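Pseudoperoxidase (Leishmania major, PDB 5VIA) binds a heme b whose iron takes two axial ligands from the protein, and belongs to the peroxidase family, although its own peroxidase activity is doubtful. Local coordinates at residues T36-A41 against S272-M277; A49-E54 against I137-H142; Q189-H194 against C237-A242. One frame throughout, in Å; residues are numbered along the deposited sequence. Where two conformers were deposited one is given.

Interaction 1 (T36-A41 against S272-M277); sequences TSIRTA and SAFTKM. With HEM (protoporphyrin IX containing Fe), chain B.
The axes of segments 36-41 and 272-277, parts of helices 33-49 and 263-279, approach to 11.8 Å with 63° between their N-to-C directions; the nearest CA atoms, of Ala41 and Met277, are 7.8 Å apart. Apolar side chains span this wide gap. The methyl of Ala41 points at the other helix and is met from two directions: its CB lies 3.8 Å from Phe274 CZ and 3.9 Å from Met277 CE. The Phe274 ring is carried toward the first helix by a chi1 of -158°, which sets CG anti to the backbone N. Ile38 crosses it at about a right angle, with its branch methyl CG2 at the ring's edge, close to the ring plane and 4.0 Å from Phe274 CE2. Met277 is extended until chi3, where a turn to 67° lays CE over one face of the Phe274 ring, offset toward its rim. Helix 33-49 runs along one face of the heme, a placement consistent with the distal helix of the peroxidase fold, and helix 263-279 packs against this helix beside the heme vinyl carbon CBC. The heme closes the group: CBC lies 3.6 Å from Met277 CE, and the heme methyl CMD lies 3.8 Å from Ile38 CG2. At the other end of segment 36-41, Thr36 OG1 donates a 2.7 Å hydrogen bond to the heme propionate oxygen O1D. The carbonyl of Thr36 is gripped twice, by Thr40 N and by Thr40 OG1, which reach its oxygen from opposite faces of the carbonyl plane. Arg39 turns away from the second helix, its guanidinium held by the carbonyls of Cys60, Val62 and Arg64; Cys60 is an axial ligand of the iron.

Interaction 2 (A49-E54 against I137-H142); sequences AGFPAE and IPTILH. With HEM (protoporphyrin IX containing Fe), chain B.
Phe51 and Ile140 make the dense part of this contact, and their CA atoms, 6.8 Å apart, are the nearest between the two segments. Ile140 lays its CG1 methylene over one face of the Phe51 ring as a CH-pi contact, 4.3 Å from the centroid and 20° off the ring normal, displaced toward the rim on the CG and CD1 side. A chi1 of -63°, with CG anti to the carbonyl carbon, swings the Phe51 ring from the loop across to the Ile140 side chain. At the far end of the ring the packing gives way to a more open margin: Thr139, partly exposed, meets it obliquely through CG2, 3.9 Å from Phe51 CZ, while its OG1 is hydrogen-bonded to Ser136 OG. The chain enters this loop by a Schellman motif closing helix 33-49, in which Gly50 takes a positive phi; Ala49 O is bonded to Asn125 ND2. Phe135 meets the Phe51 ring edge-to-face. Helix 137-142 itself touches several elements of the fold: Ile140 also packs on Phe42 of helix 33-49, Leu141 touches Cys152 of helix 149-155 and the heme methyl CMC, and Ile137 lies between the heme vinyl group and helix 241-245.

Interaction 3 (Q189-H194 against C237-A242); sequences QFLLEH and CVVNAA. With HEM (protoporphyrin IX containing Fe), chain B.
Two apolar pairs, Phe190 with Cys237 and Leu191 with Val239, join helix 186-194 to strand 235-240, an outermost strand of a three-stranded antiparallel sheet, and the first of them is a cysteine sulfur-aromatic contact. Cys237 approaches the end of the Phe190 ring obliquely. Cys237 CB lies 3.5 Å from Phe190 CZ and SG 3.6 Å from the same carbon; the sulfur is 4.7 Å from the ring centroid and 64° off the normal, which puts it outside the ring outline, past the CZ end. Phe190 reaches across with CG anti to the backbone N (chi1 -173°). One residue along the helix, Leu191 CB is not aimed at the strand, but the branch ending in CD2 reaches Val239 CG2 at 4.0 Å. Cys237 and Val239 both point at the helix, whereas Val238 between them faces the opposite way, onto Phe164 and Ala174.

Around these pairs lies a second layer. His194, at the end of the helix, places ND1 3.4 Å above the centre of one face of the Phe190 ring and gives a weak hydrogen bond back to Phe190 O. Val224 of the middle strand 219-224 touches Phe190 and His194, while Leu244 of helix 241-245 packs against both Leu191 and Val239. Leu192 turns to helix 250-261. Backbone hydrogen bonds of Cys237 with Val222 and of Val239 with Arg220 tie the strand into its sheet. Where the strand passes into helix 241-245, the Asn240 amide, held through ND2 by Val56 O, sets its CG 3.4 Å from the heme methyl CMB.

The heme is the element common to all three. Interaction 1 meets one propionate and the edge running from it to a vinyl group, interaction 2 the edge with the other vinyl, and interaction 3 the corner carrying CMB. Interactions 2 and 3 touch directly, with Ile137 CD1 3.8 Å from Ala242 CB. Interaction 1 touches neither: its nearest atoms lie about 7 Å from interaction 2 and about 10 Å from interaction 3. Along the chain it encloses both, which follow one another. Of the axial iron ligands, Cys60 has its side chain about 9 Å from those of Ile38 and Ile140, and His159 about 8 Å from that of Ile38 and about 6 Å from that of Val239.

Interaction 1 (T36-A41 against S272-M277)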
loop_
_atom_site.group_PDB
_atom_site.type_symbol
_atom_site.label_atom_id
_atom_site.label_comp_id
_atom_site.label_asym_id
_atom_site.label_seq_id
_atom_site.Cartn_x
_atom_site.Cartn_y
_atom_site.Cartn_z
ATOM N N THR A 36 6.782 1.265 4.094
ATOM C CA THR A 36 7.017 -0.030 3.459
ATOM C C THR A 36 6.116 -1.120 4.084
ATOM O O THR A 36 5.633 -2.023 3.380
ATOM C CB THR A 36 8.488 -0.451 3.520
ATOM O OG1 THR A 36 9.331 0.685 3.251
ATOM C CG2 THR A 36 8.750 -1.541 2.478
ATOM N N SER A 37 5.871 -1.026 5.390
ATOM C CA SER A 37 4.987 -1.981 6.048
ATOM C C SER A 37 3.553 -1.816 5.546
ATOM O O SER A 37 2.810 -2.791 5.454
ATOM C CB SER A 37 5.045 -1.827 7.567
ATOM O OG SER A 37 6.384 -1.954 8.038
ATOM N N ILE A 38 3.171 -0.587 5.212
ATOM C CA ILE A 38 1.847 -0.333 4.656
ATOM C C ILE A 38 1.774 -0.942 3.266
ATOM O O ILE A 38 0.805 -1.630 2.939
ATOM C CB ILE A 38 1.529 1.172 4.569
ATOM C CG1 ILE A 38 1.422 1.769 5.970
ATOM C CG2 ILE A 38 0.233 1.412 3.762
ATOM C CD1 ILE A 38 1.299 3.278 5.965
ATOM N N ARG A 39 2.809 -0.710 2.453
ATOM C CA ARG A 39 2.852 -1.306 1.127
ATOM C C ARG A 39 2.717 -2.831 1.216
ATOM O O ARG A 39 2.031 -3.444 0.408
ATOM C CB ARG A 39 4.141 -0.956 0.380
ATOM C CG ARG A 39 4.244 -1.764 -0.915
ATOM C CD ARG A 39 5.253 -1.217 -1.913
ATOM N NE ARG A 39 6.602 -1.591 -1.585
ATOM C CZ ARG A 39 7.213 -2.684 -2.021
ATOM N NH1 ARG A 39 6.583 -3.544 -2.807
ATOM N NH2 ARG A 39 8.457 -2.912 -1.656
ATOM N N THR A 40 3.372 -3.415 2.215
ATOM C CA THR A 40 3.324 -4.853 2.438
ATOM C C THR A 40 1.899 -5.400 2.610
ATOM O O THR A 40 1.622 -6.529 2.219
ATOM C CB THR A 40 4.186 -5.220 3.640
ATOM O OG1 THR A 40 5.527 -4.777 3.393
ATOM C CG2 THR A 40 4.215 -6.707 3.837
ATOM N N ALA A 41 0.995 -4.612 3.185
ATOM C CA ALA A 41 -0.381 -5.087 3.333
ATOM C C ALA A 41 -1.000 -5.270 1.958
ATOM O O ALA A 41 -1.780 -6.205 1.740
ATOM C CB ALA A 41 -1.199 -4.134 4.161
ATOM N N SER A 272 -12.444 1.869 5.608
ATOM C CA SER A 272 -13.285 0.786 5.131
ATOM C C SER A 272 -12.567 -0.050 4.067
ATOM O O SER A 272 -12.596 -1.287 4.100
ATOM C CB SER A 272 -14.606 1.344 4.593
ATOM O OG SER A 272 -15.289 0.335 3.887
ATOM N N ALA A 273 -11.908 0.625 3.129
ATOM C CA ALA A 273 -11.136 -0.064 2.096
ATOM C C ALA A 273 -9.975 -0.853 2.691
ATOM O O ALA A 273 -9.731 -2.008 2.309
ATOM C CB ALA A 273 -10.601 0.938 1.074
ATOM N N PHE A 274 -9.238 -0.226 3.603
ATOM C CA PHE A 274 -8.027 -0.867 4.115
ATOM C C PHE A 274 -8.399 -2.121 4.888
ATOM O O PHE A 274 -7.755 -3.161 4.762
ATOM C CB PHE A 274 -7.205 0.099 4.978
ATOM C CG PHE A 274 -5.760 -0.293 5.097
ATOM C CD1 PHE A 274 -5.359 -1.222 6.043
ATOM C CD2 PHE A 274 -4.802 0.258 4.256
ATOM C CE1 PHE A 274 -4.017 -1.597 6.161
ATOM C CE2 PHE A 274 -3.448 -0.120 4.371
ATOM C CZ PHE A 274 -3.072 -1.050 5.320
ATOM N N THR A 275 -9.462 -2.033 5.677
ATOM C CA THR A 275 -9.964 -3.209 6.371
ATOM C C THR A 275 -10.368 -4.344 5.412
ATOM O O THR A 275 -9.988 -5.501 5.631
ATOM C CB THR A 275 -11.123 -2.828 7.323
ATOM O OG1 THR A 275 -10.575 -2.157 8.464
ATOM C CG2 THR A 275 -11.885 -4.072 7.791
ATOM N N LYS A 276 -11.135 -4.045 4.364
ATOM C CA LYS A 276 -11.488 -5.073 3.376
ATOM C C LYS A 276 -10.231 -5.691 2.767
ATOM O O LYS A 276 -10.145 -6.906 2.579
ATOM C CB LYS A 276 -12.333 -4.487 2.243
ATOM C CG LYS A 276 -13.810 -4.215 2.550
ATOM C CD LYS A 276 -14.531 -3.878 1.227
ATOM C CE LYS A 276 -16.047 -3.682 1.351
ATOM N NZ LYS A 276 -16.650 -3.206 0.043
ATOM N N MET A 277 -9.258 -4.849 2.448
ATOM C CA MET A 277 -8.024 -5.352 1.859
ATOM C C MET A 277 -7.314 -6.345 2.768
ATOM O O MET A 277 -6.908 -7.411 2.321
ATOM C CB MET A 277 -7.072 -4.199 1.517
ATOM C CG MET A 277 -5.804 -4.687 0.836
ATOM S SD MET A 277 -4.662 -3.349 0.451
ATOM C CE MET A 277 -4.194 -2.839 2.107
HETATM C CHA HEM B . 4.983 2.688 -3.416
HETATM C CHB HEM B . 2.754 2.183 -7.721
HETATM C CHC HEM B . -1.097 0.431 -5.340
HETATM C CHD HEM B . 0.865 1.638 -1.042
HETATM C C1A HEM B . 4.724 2.621 -4.763
HETATM C C2A HEM B . 5.714 2.828 -5.796
HETATM C C3A HEM B . 5.120 2.687 -6.977
HETATM C C4A HEM B . 3.709 2.389 -6.744
HETATM C CMA HEM B . 5.793 2.821 -8.355
HETATM C CAA HEM B . 7.213 3.108 -5.549
HETATM C CBA HEM B . 7.782 1.732 -5.153
HETATM C CGA HEM B . 9.264 1.767 -4.850
HETATM O O1A HEM B . 10.054 2.102 -5.767
HETATM O O2A HEM B . 9.656 1.424 -3.700
HETATM C C1B HEM B . 1.510 1.637 -7.479
HETATM C C2B HEM B . 0.500 1.299 -8.455
HETATM C C3B HEM B . -0.566 0.791 -7.817
HETATM C C4B HEM B . -0.283 0.832 -6.384
HETATM C CMB HEM B . 0.662 1.463 -9.973
HETATM C CAB HEM B . -1.848 0.311 -8.542
HETATM C CBB HEM B . -2.643 -0.637 -8.033
HETATM C C1C HEM B . -0.921 0.607 -3.979
HETATM C C2C HEM B . -1.880 0.269 -2.919
HETATM C C3C HEM B . -1.318 0.607 -1.726
HETATM C C4C HEM B . -0.003 1.166 -2.003
HETATM C CMC HEM B . -3.269 -0.377 -3.183
HETATM C CAC HEM B . -1.807 0.478 -0.265
HETATM C CBC HEM B . -2.925 -0.174 0.083
HETATM C C1D HEM B . 2.154 2.053 -1.270
HETATM C C2D HEM B . 3.070 2.528 -0.254
HETATM C C3D HEM B . 4.358 2.861 -0.996
HETATM C C4D HEM B . 4.087 2.551 -2.385
HETATM C CMD HEM B . 2.804 2.670 1.260
HETATM C CAD HEM B . 5.680 3.389 -0.379
HETATM C CBD HEM B . 6.458 2.129 0.025
HETATM C CGD HEM B . 7.806 2.470 0.614
HETATM O O1D HEM B . 8.637 1.533 0.804
HETATM O O2D HEM B . 8.042 3.674 0.884
HETATM N NA HEM B . 3.502 2.362 -5.375
HETATM N NB HEM B . 1.000 1.352 -6.230
HETATM N NC HEM B . 0.215 1.156 -3.376
HETATM N ND HEM B . 2.780 2.093 -2.514
HETATM FE FE HEM B . 1.913 1.696 -4.401
#

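Interaction 2 (A49-E54 against I137-H142)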
loop_
_atom_site.group_PDB
_atom_site.type_symbol
_atom_site.label_atom_id
_atom_site.label_comp_id
_atom_site.label_asym_id
_atom_site.label_seq_id
_atom_site.Cartn_x
_atom_site.Cartn_y
_atom_site.Cartn_z
ATOM N N ALA A 49 -4.928 -12.495 -4.013
ATOM C CA ALA A 49 -5.933 -12.302 -5.058
ATOM C C ALA A 49 -5.454 -12.724 -6.444
ATOM O O ALA A 49 -6.233 -12.736 -7.395
ATOM C CB ALA A 49 -6.395 -10.848 -5.080
ATOM N N GLY A 50 -4.172 -13.063 -6.574
ATOM C CA GLY A 50 -3.671 -13.564 -7.841
ATOM C C GLY A 50 -3.040 -12.482 -8.696
ATOM O O GLY A 50 -2.846 -12.674 -9.902
ATOM N N PHE A 51 -2.684 -11.358 -8.070
ATOM C CA PHE A 51 -2.030 -10.278 -8.784
ATOM C C PHE A 51 -0.632 -9.945 -8.237
ATOM O O PHE A 51 -0.334 -8.763 -8.031
ATOM C CB PHE A 51 -2.895 -9.011 -8.730
ATOM C CG PHE A 51 -4.239 -9.154 -9.420
ATOM C CD1 PHE A 51 -4.321 -9.196 -10.802
ATOM C CD2 PHE A 51 -5.411 -9.227 -8.679
ATOM C CE1 PHE A 51 -5.550 -9.322 -11.440
ATOM C CE2 PHE A 51 -6.649 -9.353 -9.305
ATOM C CZ PHE A 51 -6.723 -9.403 -10.682
ATOM N N PRO A 52 0.234 -10.966 -8.031
ATOM C CA PRO A 52 1.597 -10.578 -7.660
ATOM C C PRO A 52 2.203 -9.820 -8.834
ATOM O O PRO A 52 1.981 -10.225 -9.982
ATOM C CB PRO A 52 2.311 -11.926 -7.493
ATOM C CG PRO A 52 1.582 -12.863 -8.417
ATOM C CD PRO A 52 0.137 -12.413 -8.320
ATOM N N ALA A 53 2.942 -8.744 -8.566
ATOM C CA ALA A 53 3.517 -7.946 -9.652
ATOM C C ALA A 53 4.984 -8.259 -9.891
ATOM O O ALA A 53 5.725 -8.576 -8.957
ATOM C CB ALA A 53 3.331 -6.451 -9.393
ATOM N N GLU A 54 5.391 -8.145 -11.150
ATOM C CA GLU A 54 6.779 -8.286 -11.538
ATOM C C GLU A 54 7.354 -6.890 -11.784
ATOM O O GLU A 54 8.550 -6.645 -11.584
ATOM C CB GLU A 54 6.862 -9.143 -12.805
ATOM C CG GLU A 54 8.196 -9.812 -13.022
ATOM C CD GLU A 54 8.704 -10.500 -11.771
ATOM O OE1 GLU A 54 7.950 -11.300 -11.167
ATOM O OE2 GLU A 54 9.860 -10.228 -11.388
ATOM N N ILE A 137 -5.522 -0.881 -13.040
ATOM C CA ILE A 137 -5.630 -0.554 -11.621
ATOM C C ILE A 137 -7.003 -0.926 -10.994
ATOM O O ILE A 137 -7.031 -1.541 -9.931
ATOM C CB ILE A 137 -5.222 0.912 -11.353
ATOM C CG1 ILE A 137 -3.713 1.074 -11.594
ATOM C CG2 ILE A 137 -5.579 1.333 -9.931
ATOM C CD1 ILE A 137 -3.175 2.496 -11.373
ATOM N N PRO A 138 -8.131 -0.561 -11.643
ATOM C CA PRO A 138 -9.426 -0.981 -11.084
ATOM C C PRO A 138 -9.570 -2.495 -10.960
ATOM O O PRO A 138 -10.125 -2.969 -9.954
ATOM C CB PRO A 138 -10.434 -0.436 -12.100
ATOM C CG PRO A 138 -9.768 0.796 -12.643
ATOM C CD PRO A 138 -8.302 0.422 -12.730
ATOM N N THR A 139 -9.082 -3.244 -11.949
ATOM C CA THR A 139 -9.154 -4.711 -11.915
ATOM C C THR A 139 -8.480 -5.251 -10.659
ATOM O O THR A 139 -9.027 -6.109 -9.947
ATOM C CB THR A 139 -8.494 -5.324 -13.161
ATOM O OG1 THR A 139 -9.256 -4.965 -14.323
ATOM C CG2 THR A 139 -8.416 -6.858 -13.053
ATOM N N ILE A 140 -7.294 -4.726 -10.368
ATOM C CA ILE A 140 -6.561 -5.166 -9.204
ATOM C C ILE A 140 -7.247 -4.727 -7.916
ATOM O O ILE A 140 -7.481 -5.550 -7.029
ATOM C CB ILE A 140 -5.104 -4.634 -9.227
ATOM C CG1 ILE A 140 -4.379 -5.167 -10.468
ATOM C CG2 ILE A 140 -4.393 -5.044 -7.957
ATOM C CD1 ILE A 140 -3.007 -4.567 -10.692
ATOM N N LEU A 141 -7.568 -3.436 -7.806
ATOM C CA LEU A 141 -8.055 -2.894 -6.544
ATOM C C LEU A 141 -9.440 -3.437 -6.149
ATOM O O LEU A 141 -9.681 -3.738 -4.979
ATOM C CB LEU A 141 -8.054 -1.366 -6.567
ATOM C CG LEU A 141 -6.677 -0.688 -6.728
ATOM C CD1 LEU A 141 -6.798 0.818 -6.583
ATOM C CD2 LEU A 141 -5.667 -1.229 -5.724
ATOM N N HIS A 142 -10.340 -3.566 -7.118
ATOM C CA HIS A 142 -11.680 -4.075 -6.816
ATOM C C HIS A 142 -11.555 -5.479 -6.233
ATOM O O HIS A 142 -12.360 -5.889 -5.385
ATOM C CB HIS A 142 -12.554 -4.108 -8.072
ATOM C CG HIS A 142 -13.134 -2.777 -8.457
ATOM N ND1 HIS A 142 -14.057 -2.112 -7.674
ATOM C CD2 HIS A 142 -12.965 -2.017 -9.566
ATOM C CE1 HIS A 142 -14.410 -0.988 -8.271
ATOM N NE2 HIS A 142 -13.769 -0.907 -9.426
HETATM C CHA HEM B . 4.983 2.688 -3.416
HETATM C CHB HEM B . 2.754 2.183 -7.721
HETATM C CHC HEM B . -1.097 0.431 -5.340
HETATM C CHD HEM B . 0.865 1.638 -1.042
HETATM C C1A HEM B . 4.724 2.621 -4.763
HETATM C C2A HEM B . 5.714 2.828 -5.796
HETATM C C3A HEM B . 5.120 2.687 -6.977
HETATM C C4A HEM B . 3.709 2.389 -6.744
HETATM C CMA HEM B . 5.793 2.821 -8.355
HETATM C CAA HEM B . 7.213 3.108 -5.549
HETATM C CBA HEM B . 7.782 1.732 -5.153
HETATM C CGA HEM B . 9.264 1.767 -4.850
HETATM O O1A HEM B . 10.054 2.102 -5.767
HETATM O O2A HEM B . 9.656 1.424 -3.700
HETATM C C1B HEM B . 1.510 1.637 -7.479
HETATM C C2B HEM B . 0.500 1.299 -8.455
HETATM C C3B HEM B . -0.566 0.791 -7.817
HETATM C C4B HEM B . -0.283 0.832 -6.384
HETATM C CMB HEM B . 0.662 1.463 -9.973
HETATM C CAB HEM B . -1.848 0.311 -8.542
HETATM C CBB HEM B . -2.643 -0.637 -8.033
HETATM C C1C HEM B . -0.921 0.607 -3.979
HETATM C C2C HEM B . -1.880 0.269 -2.919
HETATM C C3C HEM B . -1.318 0.607 -1.726
HETATM C C4C HEM B . -0.003 1.166 -2.003
HETATM C CMC HEM B . -3.269 -0.377 -3.183
HETATM C CAC HEM B . -1.807 0.478 -0.265
HETATM C CBC HEM B . -2.925 -0.174 0.083
HETATM C C1D HEM B . 2.154 2.053 -1.270
HETATM C C2D HEM B . 3.070 2.528 -0.254
HETATM C C3D HEM B . 4.358 2.861 -0.996
HETATM C C4D HEM B . 4.087 2.551 -2.385
HETATM C CMD HEM B . 2.804 2.670 1.260
HETATM C CAD HEM B . 5.680 3.389 -0.379
HETATM C CBD HEM B . 6.458 2.129 0.025
HETATM C CGD HEM B . 7.806 2.470 0.614
HETATM O O1D HEM B . 8.637 1.533 0.804
HETATM O O2D HEM B . 8.042 3.674 0.884
HETATM N NA HEM B . 3.502 2.362 -5.375
HETATM N NB HEM B . 1.000 1.352 -6.230
HETATM N NC HEM B . 0.215 1.156 -3.376
HETATM N ND HEM B . 2.780 2.093 -2.514
HETATM FE FE HEM B . 1.913 1.696 -4.401
#

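Interaction 3 (Q189-H194 against C237-A242)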
loop_
_atom_site.group_PDB
_atom_site.type_symbol
_atom_site.label_atom_id
_atom_site.label_comp_id
_atom_site.label_asym_id
_atom_site.label_seq_id
_atom_site.Cartn_x
_atom_site.Cartn_y
_atom_site.Cartn_z
ATOM N N GLN A 189 -4.999 16.113 -3.969
ATOM C CA GLN A 189 -4.773 17.524 -4.232
ATOM C C GLN A 189 -3.567 17.664 -5.151
ATOM O O GLN A 189 -3.558 18.494 -6.059
ATOM C CB GLN A 189 -4.547 18.278 -2.914
ATOM C CG GLN A 189 -5.727 18.175 -1.936
ATOM C CD GLN A 189 -5.407 18.699 -0.548
ATOM O OE1 GLN A 189 -4.247 18.954 -0.215
ATOM N NE2 GLN A 189 -6.435 18.859 0.273
ATOM N N PHE A 190 -2.555 16.831 -4.913
ATOM C CA PHE A 190 -1.316 16.878 -5.687
ATOM C C PHE A 190 -1.551 16.491 -7.148
ATOM O O PHE A 190 -1.115 17.206 -8.060
ATOM C CB PHE A 190 -0.257 15.970 -5.059
ATOM C CG PHE A 190 1.095 16.085 -5.704
ATOM C CD1 PHE A 190 2.018 17.023 -5.250
ATOM C CD2 PHE A 190 1.440 15.266 -6.772
ATOM C CE1 PHE A 190 3.255 17.130 -5.842
ATOM C CE2 PHE A 190 2.675 15.375 -7.372
ATOM C CZ PHE A 190 3.582 16.299 -6.905
ATOM N N LEU A 191 -2.238 15.365 -7.361
ATOM C CA LEU A 191 -2.553 14.899 -8.714
ATOM C C LEU A 191 -3.298 15.959 -9.520
ATOM O O LEU A 191 -2.907 16.277 -10.648
ATOM C CB LEU A 191 -3.375 13.602 -8.684
ATOM C CG LEU A 191 -2.676 12.318 -8.231
ATOM C CD1 LEU A 191 -3.528 11.106 -8.565
ATOM C CD2 LEU A 191 -1.306 12.166 -8.842
ATOM N N LEU A 192 -4.362 16.505 -8.934
ATOM C CA LEU A 192 -5.182 17.519 -9.598
ATOM C C LEU A 192 -4.367 18.766 -9.925
ATOM O O LEU A 192 -4.548 19.373 -10.986
ATOM C CB LEU A 192 -6.394 17.893 -8.731
ATOM C CG LEU A 192 -7.447 16.796 -8.483
ATOM C CD1 LEU A 192 -8.496 17.242 -7.463
ATOM C CD2 LEU A 192 -8.128 16.373 -9.781
ATOM N N GLU A 193 -3.466 19.153 -9.027
ATOM C CA GLU A 193 -2.691 20.375 -9.244
ATOM C C GLU A 193 -1.689 20.217 -10.382
ATOM O O GLU A 193 -1.494 21.133 -11.174
ATOM C CB GLU A 193 -1.981 20.818 -7.959
ATOM C CG GLU A 193 -1.044 22.014 -8.160
ATOM C CD GLU A 193 -0.632 22.666 -6.855
ATOM O OE1 GLU A 193 -1.422 22.598 -5.891
ATOM O OE2 GLU A 193 0.476 23.255 -6.790
ATOM N N HIS A 194 -1.074 19.044 -10.477
ATOM C CA HIS A 194 0.028 18.851 -11.414
ATOM C C HIS A 194 -0.313 17.972 -12.609
ATOM O O HIS A 194 0.565 17.674 -13.424
ATOM C CB HIS A 194 1.241 18.283 -10.672
ATOM C CG HIS A 194 1.727 19.173 -9.570
ATOM N ND1 HIS A 194 1.525 18.886 -8.238
ATOM C CD2 HIS A 194 2.374 20.362 -9.610
ATOM C CE1 HIS A 194 2.046 19.854 -7.501
ATOM N NE2 HIS A 194 2.566 20.759 -8.307
ATOM N N CYS A 237 8.865 14.218 -8.314
ATOM C CA CYS A 237 7.628 13.545 -7.949
ATOM C C CYS A 237 7.185 12.665 -9.105
ATOM O O CYS A 237 7.118 13.119 -10.254
ATOM C CB CYS A 237 6.550 14.571 -7.604
ATOM S SG CYS A 237 7.064 15.714 -6.317
ATOM N N VAL A 238 6.889 11.406 -8.795
ATOM C CA VAL A 238 6.757 10.368 -9.812
ATOM C C VAL A 238 5.453 9.604 -9.606
ATOM O O VAL A 238 5.128 9.231 -8.478
ATOM C CB VAL A 238 7.959 9.394 -9.756
ATOM C CG1 VAL A 238 7.836 8.329 -10.815
ATOM C CG2 VAL A 238 9.286 10.156 -9.936
ATOM N N VAL A 239 4.696 9.397 -10.684
ATOM C CA VAL A 239 3.411 8.692 -10.619
ATOM C C VAL A 239 3.248 7.841 -11.878
ATOM O O VAL A 239 3.665 8.252 -12.961
ATOM C CB VAL A 239 2.217 9.684 -10.521
ATOM C CG1 VAL A 239 0.890 8.940 -10.429
ATOM C CG2 VAL A 239 2.367 10.604 -9.316
ATOM N N ASN A 240 2.677 6.647 -11.733
ATOM C CA ASN A 240 2.352 5.797 -12.881
ATOM C C ASN A 240 1.440 6.512 -13.872
ATOM O O ASN A 240 0.509 7.210 -13.458
ATOM C CB ASN A 240 1.633 4.523 -12.399
ATOM C CG ASN A 240 2.590 3.427 -11.995
ATOM O OD1 ASN A 240 3.254 3.522 -10.961
ATOM N ND2 ASN A 240 2.654 2.364 -12.797
ATOM N N ALA A 241 1.689 6.331 -15.170
ATOM C CA ALA A 241 0.790 6.851 -16.202
ATOM C C ALA A 241 -0.646 6.404 -15.941
ATOM O O ALA A 241 -1.586 7.189 -16.091
ATOM C CB ALA A 241 1.237 6.400 -17.598
ATOM N N ALA A 242 -0.805 5.147 -15.540
ATOM C CA ALA A 242 -2.132 4.579 -15.251
ATOM C C ALA A 242 -2.889 5.312 -14.136
ATOM O O ALA A 242 -4.113 5.475 -14.206
ATOM C CB ALA A 242 -2.003 3.107 -14.916
HETATM C CHA HEM B . 4.983 2.688 -3.416
HETATM C CHB HEM B . 2.754 2.183 -7.721
HETATM C CHC HEM B . -1.097 0.431 -5.340
HETATM C CHD HEM B . 0.865 1.638 -1.042
HETATM C C1A HEM B . 4.724 2.621 -4.763
HETATM C C2A HEM B . 5.714 2.828 -5.796
HETATM C C3A HEM B . 5.120 2.687 -6.977
HETATM C C4A HEM B . 3.709 2.389 -6.744
HETATM C CMA HEM B . 5.793 2.821 -8.355
HETATM C CAA HEM B . 7.213 3.108 -5.549
HETATM C CBA HEM B . 7.782 1.732 -5.153
HETATM C CGA HEM B . 9.264 1.767 -4.850
HETATM O O1A HEM B . 10.054 2.102 -5.767
HETATM O O2A HEM B . 9.656 1.424 -3.700
HETATM C C1B HEM B . 1.510 1.637 -7.479
HETATM C C2B HEM B . 0.500 1.299 -8.455
HETATM C C3B HEM B . -0.566 0.791 -7.817
HETATM C C4B HEM B . -0.283 0.832 -6.384
HETATM C CMB HEM B . 0.662 1.463 -9.973
HETATM C CAB HEM B . -1.848 0.311 -8.542
HETATM C CBB HEM B . -2.643 -0.637 -8.033
HETATM C C1C HEM B . -0.921 0.607 -3.979
HETATM C C2C HEM B . -1.880 0.269 -2.919
HETATM C C3C HEM B . -1.318 0.607 -1.726
HETATM C C4C HEM B . -0.003 1.166 -2.003
HETATM C CMC HEM B . -3.269 -0.377 -3.183
HETATM C CAC HEM B . -1.807 0.478 -0.265
HETATM C CBC HEM B . -2.925 -0.174 0.083
HETATM C C1D HEM B . 2.154 2.053 -1.270
HETATM C C2D HEM B . 3.070 2.528 -0.254
HETATM C C3D HEM B . 4.358 2.861 -0.996
HETATM C C4D HEM B . 4.087 2.551 -2.385
HETATM C CMD HEM B . 2.804 2.670 1.260
HETATM C CAD HEM B . 5.680 3.389 -0.379
HETATM C CBD HEM B . 6.458 2.129 0.025
HETATM C CGD HEM B . 7.806 2.470 0.614
HETATM O O1D HEM B . 8.637 1.533 0.804
HETATM O O2D HEM B . 8.042 3.674 0.884
HETATM N NA HEM B . 3.502 2.362 -5.375
HETATM N NB HEM B . 1.000 1.352 -6.230
HETATM N NC HEM B . 0.215 1.156 -3.376
HETATM N ND HEM B . 2.780 2.093 -2.514
HETATM FE FE HEM B . 1.913 1.696 -4.401
#